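Local atomic coordinates of probable enoyl-CoA hydratase/isomerase (Pseudomonas aeruginosa, PDB entry 7BOR), a protein that binds coenzyme A in a crotonase-like fold and probably isomerises the double bond of enoyl-CoA substrates. Residues L13-L27 with V51-D65. Residues are numbered along the deposited sequence; the frame is centred on the assembly and turned at random.
Sequences LLTLRLDRQDKKNAL and VLITGGDACFTSGND. With COA (coenzyme A), chain C.
Leu14 lies beside Val51 and Leu16 beside Ile53 in parallel strands whose short axes diverge by only 18°. Four alternating backbone bonds, from Leu52 N to Leu14 O through Leu18 N to Thr54 O, zip 13-18 to 51-54. Beyond Thr54 the two chains separate as strands yet stay laced together as loops, a good example of the C-terminal ends of parallel strands running on into loops that form a ligand site. Lys24 O takes both N and OG of Ser62, the amide at 2.8 Å. Further on, Leu27 N donates to Gly63 O and Asp65 N returns to Leu27 O.

Among the side chains, Asn25 turns its amide toward the 51-65 backbone: ND2 donates to Phe60 O at 2.9 Å, from above the carbonyl plane, while OD1 receives Arg20 N at 2.8 Å. Thr61 OG1 lies opposite the backbone N (chi1 178°), which brings it to Asn25 O for a short bond of 2.6 Å, and it accepts from Gly63 N in an ST turn. Arg20, extended from CG to NE, sends NH1 to the anti side of Asp65 OD2 (2.8 Å) in a salt bridge, their planes 27° apart, and the same nitrogen holds Ala26 O. Ser62 O and Asn64 O bind N4P and N6A of coenzyme A, so pantetheine and adenine lie against the loop 61-65.

Strands 13-18 and 50-54 belong to a beta-alpha-beta unit: helix 29-44 packs on Leu14, Leu16 and Leu18, helix 182-196 meets Leu13 and Leu52 on the other face, and strands 5-9 and 95-99 flank the pair.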
loop_
_atom_site.group_PDB
_atom_site.type_symbol
_atom_site.label_atom_id
_atom_site.label_comp_id
_atom_site.label_asym_id
_atom_site.label_seq_id
_atom_site.Cartn_x
_atom_site.Cartn_y
_atom_site.Cartn_z
ATOM N N LEU A 13 10.706 15.378 6.386
ATOM C CA LEU A 13 9.654 14.657 5.690
ATOM C C LEU A 13 10.176 14.124 4.362
ATOM O O LEU A 13 10.562 14.900 3.480
ATOM C CB LEU A 13 8.459 15.585 5.458
ATOM C CG LEU A 13 7.425 15.078 4.479
ATOM C CD1 LEU A 13 6.715 13.861 5.071
ATOM C CD2 LEU A 13 6.462 16.207 4.155
ATOM N N LEU A 14 10.148 12.805 4.202
ATOM C CA LEU A 14 10.492 12.173 2.934
ATOM C C LEU A 14 9.211 11.809 2.195
ATOM O O LEU A 14 8.344 11.144 2.756
ATOM C CB LEU A 14 11.351 10.923 3.161
ATOM C CG LEU A 14 11.699 10.203 1.855
ATOM C CD1 LEU A 14 12.494 11.100 0.893
ATOM C CD2 LEU A 14 12.456 8.947 2.178
ATOM N N THR A 15 9.100 12.238 0.944
ATOM C CA THR A 15 7.927 11.995 0.123
ATOM C C THR A 15 8.264 11.073 -1.046
ATOM O O THR A 15 9.073 11.439 -1.910
ATOM C CB THR A 15 7.369 13.316 -0.401
ATOM O OG1 THR A 15 6.927 14.111 0.701
ATOM C CG2 THR A 15 6.203 13.061 -1.345
ATOM N N LEU A 16 7.615 9.895 -1.085
ATOM C CA LEU A 16 7.693 8.969 -2.220
ATOM C C LEU A 16 6.486 9.207 -3.128
ATOM O O LEU A 16 5.339 8.962 -2.734
ATOM C CB LEU A 16 7.746 7.530 -1.741
ATOM C CG LEU A 16 8.806 7.227 -0.686
ATOM C CD1 LEU A 16 8.745 5.767 -0.242
ATOM C CD2 LEU A 16 10.200 7.598 -1.189
ATOM N N ARG A 17 6.738 9.688 -4.339
ATOM C CA ARG A 17 5.687 10.120 -5.245
ATOM C C ARG A 17 5.726 9.228 -6.485
ATOM O O ARG A 17 6.589 9.385 -7.348
ATOM C CB ARG A 17 5.855 11.604 -5.599
ATOM C CG ARG A 17 5.092 12.107 -6.881
ATOM C CD ARG A 17 3.875 13.011 -6.576
ATOM N NE ARG A 17 3.315 13.712 -7.752
ATOM C CZ ARG A 17 2.768 13.113 -8.823
ATOM N NH1 ARG A 17 2.729 11.790 -8.917
ATOM N NH2 ARG A 17 2.259 13.832 -9.825
ATOM N N LEU A 18 4.768 8.311 -6.587
ATOM C CA LEU A 18 4.594 7.481 -7.775
ATOM C C LEU A 18 4.338 8.341 -9.005
ATOM O O LEU A 18 3.360 9.089 -9.060
ATOM C CB LEU A 18 3.422 6.520 -7.530
ATOM C CG LEU A 18 3.676 5.229 -6.722
ATOM C CD1 LEU A 18 4.480 5.382 -5.460
ATOM C CD2 LEU A 18 2.346 4.496 -6.392
ATOM N N ASP A 19 5.202 8.233 -10.013
ATOM C CA ASP A 19 5.073 9.067 -11.218
ATOM C C ASP A 19 5.127 8.190 -12.474
ATOM O O ASP A 19 6.158 8.115 -13.150
ATOM C CB ASP A 19 6.162 10.183 -11.252
ATOM C CG ASP A 19 5.725 11.424 -12.081
ATOM O OD1 ASP A 19 4.631 11.417 -12.704
ATOM O OD2 ASP A 19 6.487 12.420 -12.085
ATOM N N ARG A 20 3.995 7.571 -12.803
ATOM C CA ARG A 20 3.850 6.715 -13.986
ATOM C C ARG A 20 2.397 6.853 -14.449
ATOM O O ARG A 20 1.636 5.894 -14.516
ATOM C CB ARG A 20 4.244 5.281 -13.686
ATOM C CG ARG A 20 4.251 4.324 -14.903
ATOM C CD ARG A 20 4.869 2.987 -14.546
ATOM N NE ARG A 20 5.011 2.106 -15.719
ATOM C CZ ARG A 20 4.475 0.894 -15.850
ATOM N NH1 ARG A 20 3.762 0.357 -14.868
ATOM N NH2 ARG A 20 4.664 0.197 -16.967
ATOM N N GLN A 21 1.994 8.078 -14.783
ATOM C CA GLN A 21 0.576 8.387 -14.932
ATOM C C GLN A 21 -0.033 7.666 -16.125
ATOM O O GLN A 21 -1.170 7.197 -16.053
ATOM C CB GLN A 21 0.389 9.908 -15.035
ATOM C CG GLN A 21 1.033 10.709 -13.862
ATOM C CD GLN A 21 0.490 10.308 -12.479
ATOM O OE1 GLN A 21 1.270 10.048 -11.536
ATOM N NE2 GLN A 21 -0.859 10.257 -12.353
ATOM N N ASP A 22 0.712 7.538 -17.220
ATOM C CA ASP A 22 0.226 6.801 -18.382
ATOM C C ASP A 22 -0.211 5.375 -18.046
ATOM O O ASP A 22 -1.026 4.808 -18.778
ATOM C CB ASP A 22 1.331 6.794 -19.461
ATOM C CG ASP A 22 2.769 6.596 -18.851
ATOM O OD1 ASP A 22 3.113 7.248 -17.813
ATOM O OD2 ASP A 22 3.552 5.780 -19.401
ATOM N N LYS A 23 0.314 4.778 -16.981
ATOM C CA LYS A 23 -0.055 3.421 -16.606
ATOM C C LYS A 23 -0.809 3.387 -15.279
ATOM O O LYS A 23 -0.816 2.372 -14.590
ATOM C CB LYS A 23 1.184 2.529 -16.544
ATOM C CG LYS A 23 1.849 2.271 -17.915
ATOM C CD LYS A 23 0.805 1.867 -18.962
ATOM C CE LYS A 23 1.405 1.546 -20.345
ATOM N NZ LYS A 23 2.025 0.202 -20.394
ATOM N N LYS A 24 -1.463 4.482 -14.920
ATOM C CA LYS A 24 -2.201 4.559 -13.665
ATOM C C LYS A 24 -1.337 4.208 -12.462
ATOM O O LYS A 24 -1.815 3.589 -11.501
ATOM C CB LYS A 24 -3.450 3.676 -13.722
ATOM C CG LYS A 24 -4.395 4.030 -14.857
ATOM C CD LYS A 24 -4.614 5.546 -14.942
ATOM C CE LYS A 24 -6.073 5.959 -14.880
ATOM N NZ LYS A 24 -6.235 7.319 -14.237
ATOM N N ASN A 25 -0.056 4.594 -12.546
ATOM C CA ASN A 25 0.957 4.340 -11.529
ATOM C C ASN A 25 1.127 2.852 -11.201
ATOM O O ASN A 25 1.477 2.491 -10.061
ATOM C CB ASN A 25 0.667 5.144 -10.244
ATOM C CG ASN A 25 0.902 6.660 -10.431
ATOM O OD1 ASN A 25 1.663 7.079 -11.296
ATOM N ND2 ASN A 25 0.243 7.474 -9.608
ATOM N N ALA A 26 0.921 1.990 -12.194
ATOM C CA ALA A 26 1.115 0.549 -12.008
ATOM C C ALA A 26 2.549 0.271 -11.601
ATOM O O ALA A 26 3.484 0.842 -12.165
ATOM C CB ALA A 26 0.756 -0.202 -13.283
ATOM N N LEU A 27 2.724 -0.566 -10.587
ATOM C CA LEU A 27 4.016 -0.694 -9.928
ATOM C C LEU A 27 4.880 -1.781 -10.568
ATOM O O LEU A 27 4.561 -2.976 -10.471
ATOM C CB LEU A 27 3.822 -1.009 -8.449
ATOM C CG LEU A 27 3.022 0.019 -7.642
ATOM C CD1 LEU A 27 2.662 -0.585 -6.340
ATOM C CD2 LEU A 27 3.910 1.191 -7.454
ATOM N N VAL A 51 7.568 9.659 6.568
ATOM C CA VAL A 51 7.438 9.391 5.145
ATOM C C VAL A 51 5.996 9.594 4.713
ATOM O O VAL A 51 5.062 9.137 5.383
ATOM C CB VAL A 51 7.925 7.969 4.798
ATOM C CG1 VAL A 51 7.501 7.580 3.357
ATOM C CG2 VAL A 51 9.446 7.869 4.984
ATOM N N LEU A 52 5.830 10.223 3.552
ATOM C CA LEU A 52 4.555 10.355 2.880
ATOM C C LEU A 52 4.573 9.601 1.549
ATOM O O LEU A 52 5.508 9.753 0.751
ATOM C CB LEU A 52 4.259 11.835 2.672
ATOM C CG LEU A 52 2.847 12.214 2.310
ATOM C CD1 LEU A 52 2.589 13.586 2.931
ATOM C CD2 LEU A 52 2.754 12.229 0.829
ATOM N N ILE A 53 3.523 8.828 1.285
ATOM C CA ILE A 53 3.397 8.120 0.009
ATOM C C ILE A 53 2.189 8.644 -0.737
ATOM O O ILE A 53 1.089 8.705 -0.176
ATOM C CB ILE A 53 3.247 6.602 0.201
ATOM C CG1 ILE A 53 4.413 6.026 0.957
ATOM C CG2 ILE A 53 3.233 5.865 -1.143
ATOM C CD1 ILE A 53 4.261 4.555 1.293
ATOM N N THR A 54 2.353 8.901 -2.031
ATOM C CA THR A 54 1.251 9.425 -2.826
ATOM C C THR A 54 1.500 9.210 -4.316
ATOM O O THR A 54 2.644 9.166 -4.769
ATOM C CB THR A 54 1.059 10.924 -2.509
ATOM O OG1 THR A 54 -0.052 11.447 -3.224
ATOM C CG2 THR A 54 2.297 11.723 -2.891
ATOM N N GLY A 55 0.417 9.097 -5.069
ATOM C CA GLY A 55 0.482 9.156 -6.509
ATOM C C GLY A 55 0.185 10.524 -7.102
ATOM O O GLY A 55 0.191 10.654 -8.330
ATOM N N GLY A 56 -0.045 11.539 -6.269
ATOM C CA GLY A 56 -0.420 12.871 -6.711
ATOM C C GLY A 56 -1.920 13.095 -6.641
ATOM O O GLY A 56 -2.658 12.385 -5.954
ATOM N N ASP A 57 -2.374 14.095 -7.397
ATOM C CA ASP A 57 -3.707 14.658 -7.227
ATOM C C ASP A 57 -4.793 13.813 -7.833
ATOM O O ASP A 57 -5.934 13.913 -7.390
ATOM C CB ASP A 57 -3.823 16.060 -7.874
ATOM C CG ASP A 57 -2.945 17.092 -7.193
ATOM O OD1 ASP A 57 -2.490 16.825 -6.053
ATOM O OD2 ASP A 57 -2.707 18.166 -7.803
ATOM N N ALA A 58 -4.467 12.978 -8.819
ATOM C CA ALA A 58 -5.492 12.244 -9.545
ATOM C C ALA A 58 -5.447 10.727 -9.392
ATOM O O ALA A 58 -6.439 10.066 -9.710
ATOM C CB ALA A 58 -5.385 12.550 -11.043
ATOM N N CYS A 59 -4.333 10.154 -8.976
ATOM C CA CYS A 59 -4.203 8.699 -9.066
ATOM C C CYS A 59 -3.259 8.230 -7.981
ATOM O O CYS A 59 -2.221 8.849 -7.753
ATOM C CB CYS A 59 -3.697 8.246 -10.463
ATOM S SG CYS A 59 -3.569 6.395 -10.703
ATOM N N PHE A 60 -3.629 7.156 -7.285
ATOM C CA PHE A 60 -2.692 6.595 -6.317
ATOM C C PHE A 60 -1.877 5.462 -6.995
ATOM O O PHE A 60 -0.762 5.714 -7.468
ATOM C CB PHE A 60 -3.435 6.137 -5.055
ATOM C CG PHE A 60 -2.521 5.729 -3.920
ATOM C CD1 PHE A 60 -1.658 6.639 -3.322
ATOM C CD2 PHE A 60 -2.529 4.419 -3.430
ATOM C CE1 PHE A 60 -0.820 6.232 -2.276
ATOM C CE2 PHE A 60 -1.695 4.022 -2.382
ATOM C CZ PHE A 60 -0.842 4.919 -1.803
ATOM N N THR A 61 -2.428 4.247 -7.134
ATOM C CA THR A 61 -1.788 3.227 -7.982
ATOM C C THR A 61 -2.798 2.150 -8.357
ATOM O O THR A 61 -3.602 1.731 -7.522
ATOM C CB THR A 61 -0.580 2.574 -7.278
ATOM O OG1 THR A 61 0.001 1.538 -8.102
ATOM C CG2 THR A 61 -1.003 1.931 -5.966
ATOM N N SER A 62 -2.740 1.688 -9.598
ATOM C CA SER A 62 -3.562 0.550 -10.009
ATOM C C SER A 62 -2.977 -0.776 -9.539
ATOM O O SER A 62 -3.496 -1.843 -9.894
ATOM C CB SER A 62 -3.776 0.545 -11.537
ATOM O OG SER A 62 -2.571 0.664 -12.290
ATOM N N GLY A 63 -1.943 -0.737 -8.701
ATOM C CA GLY A 63 -1.400 -1.948 -8.147
ATOM C C GLY A 63 -0.298 -2.484 -9.037
ATOM O O GLY A 63 0.247 -1.799 -9.930
ATOM N N ASN A 64 0.016 -3.752 -8.791
ATOM C CA ASN A 64 1.128 -4.410 -9.467
ATOM C C ASN A 64 1.007 -4.285 -10.975
ATOM O O ASN A 64 -0.075 -4.398 -11.543
ATOM C CB ASN A 64 1.197 -5.886 -9.075
ATOM C CG ASN A 64 2.601 -6.377 -8.948
ATOM O OD1 ASN A 64 3.133 -6.476 -7.844
ATOM N ND2 ASN A 64 3.228 -6.684 -10.077
ATOM N N ASP A 65 2.135 -4.028 -11.624
ATOM C CA ASP A 65 2.161 -4.127 -13.077
ATOM C C ASP A 65 1.801 -5.548 -13.501
ATOM O O ASP A 65 2.471 -6.503 -13.102
ATOM C CB ASP A 65 3.543 -3.754 -13.582
ATOM C CG ASP A 65 3.553 -3.511 -15.061
ATOM O OD1 ASP A 65 3.208 -4.454 -15.797
ATOM O OD2 ASP A 65 3.874 -2.383 -15.491
HETATM N N1A COA C . -0.751 -3.201 -15.027
HETATM C C2A COA C . -0.345 -2.963 -16.306
HETATM N N3A COA C . -0.892 -1.956 -17.052
HETATM C C4A COA C . -1.833 -1.203 -16.460
HETATM C C5A COA C . -2.248 -1.417 -15.194
HETATM C C6A COA C . -1.692 -2.448 -14.465
HETATM N N6A COA C . -2.006 -2.818 -13.078
HETATM N N7A COA C . -3.210 -0.507 -14.878
HETATM C C8A COA C . -3.415 0.288 -15.951
HETATM N N9A COA C . -2.578 -0.179 -16.872
HETATM C C1B COA C . -2.514 0.519 -18.173
HETATM C C2B COA C . -3.643 0.062 -19.234
HETATM O O2B COA C . -3.266 -1.275 -19.755
HETATM C C3B COA C . -3.559 1.050 -20.080
HETATM O O3B COA C . -2.350 0.908 -20.937
HETATM P P3B COA C . -2.224 1.625 -22.389
HETATM O O7A COA C . -2.785 3.033 -22.360
HETATM O O8A COA C . -2.981 0.769 -23.367
HETATM O O9A COA C . -0.762 1.704 -22.714
HETATM C C4B COA C . -3.314 2.341 -19.260
HETATM O O4B COA C . -2.577 1.822 -18.008
HETATM C C5B COA C . -4.489 3.028 -18.876
HETATM O O5B COA C . -5.163 2.156 -18.026
HETATM P P1A COA C . -6.782 2.001 -18.185
HETATM O O1A COA C . -7.290 0.724 -17.547
HETATM O O2A COA C . -7.259 2.049 -19.619
HETATM O O3A COA C . -7.379 3.337 -17.425
HETATM P P2A COA C . -8.857 3.197 -16.705
HETATM O O4A COA C . -9.261 4.595 -16.245
HETATM O O5A COA C . -9.741 2.580 -17.746
HETATM O O6A COA C . -8.812 2.113 -15.445
HETATM C CBP COA C . -8.092 1.154 -13.369
HETATM C CCP COA C . -8.155 2.475 -14.219
HETATM C CDP COA C . -7.015 1.316 -12.238
HETATM C CEP COA C . -9.471 0.855 -12.731
HETATM C CAP COA C . -7.735 0.059 -14.426
HETATM O OAP COA C . -6.577 0.479 -15.080
HETATM C C9P COA C . -7.437 -1.304 -13.803
HETATM O O9P COA C . -8.300 -2.014 -13.376
HETATM N N8P COA C . -6.011 -1.694 -13.792
HETATM C C7P COA C . -5.564 -2.965 -13.220
HETATM C C6P COA C . -5.933 -3.061 -11.709
HETATM C C5P COA C . -5.374 -4.440 -11.230
HETATM O O5P COA C . -5.897 -5.464 -11.503
HETATM N N4P COA C . -4.174 -4.425 -10.414
HETATM C C3P COA C . -3.590 -5.673 -9.991
HETATM C C2P COA C . -4.336 -6.233 -8.808
HETATM S S1P COA C . -3.437 -7.753 -8.423
HETATM O O HOH W 1 -6.907 8.881 -12.064
#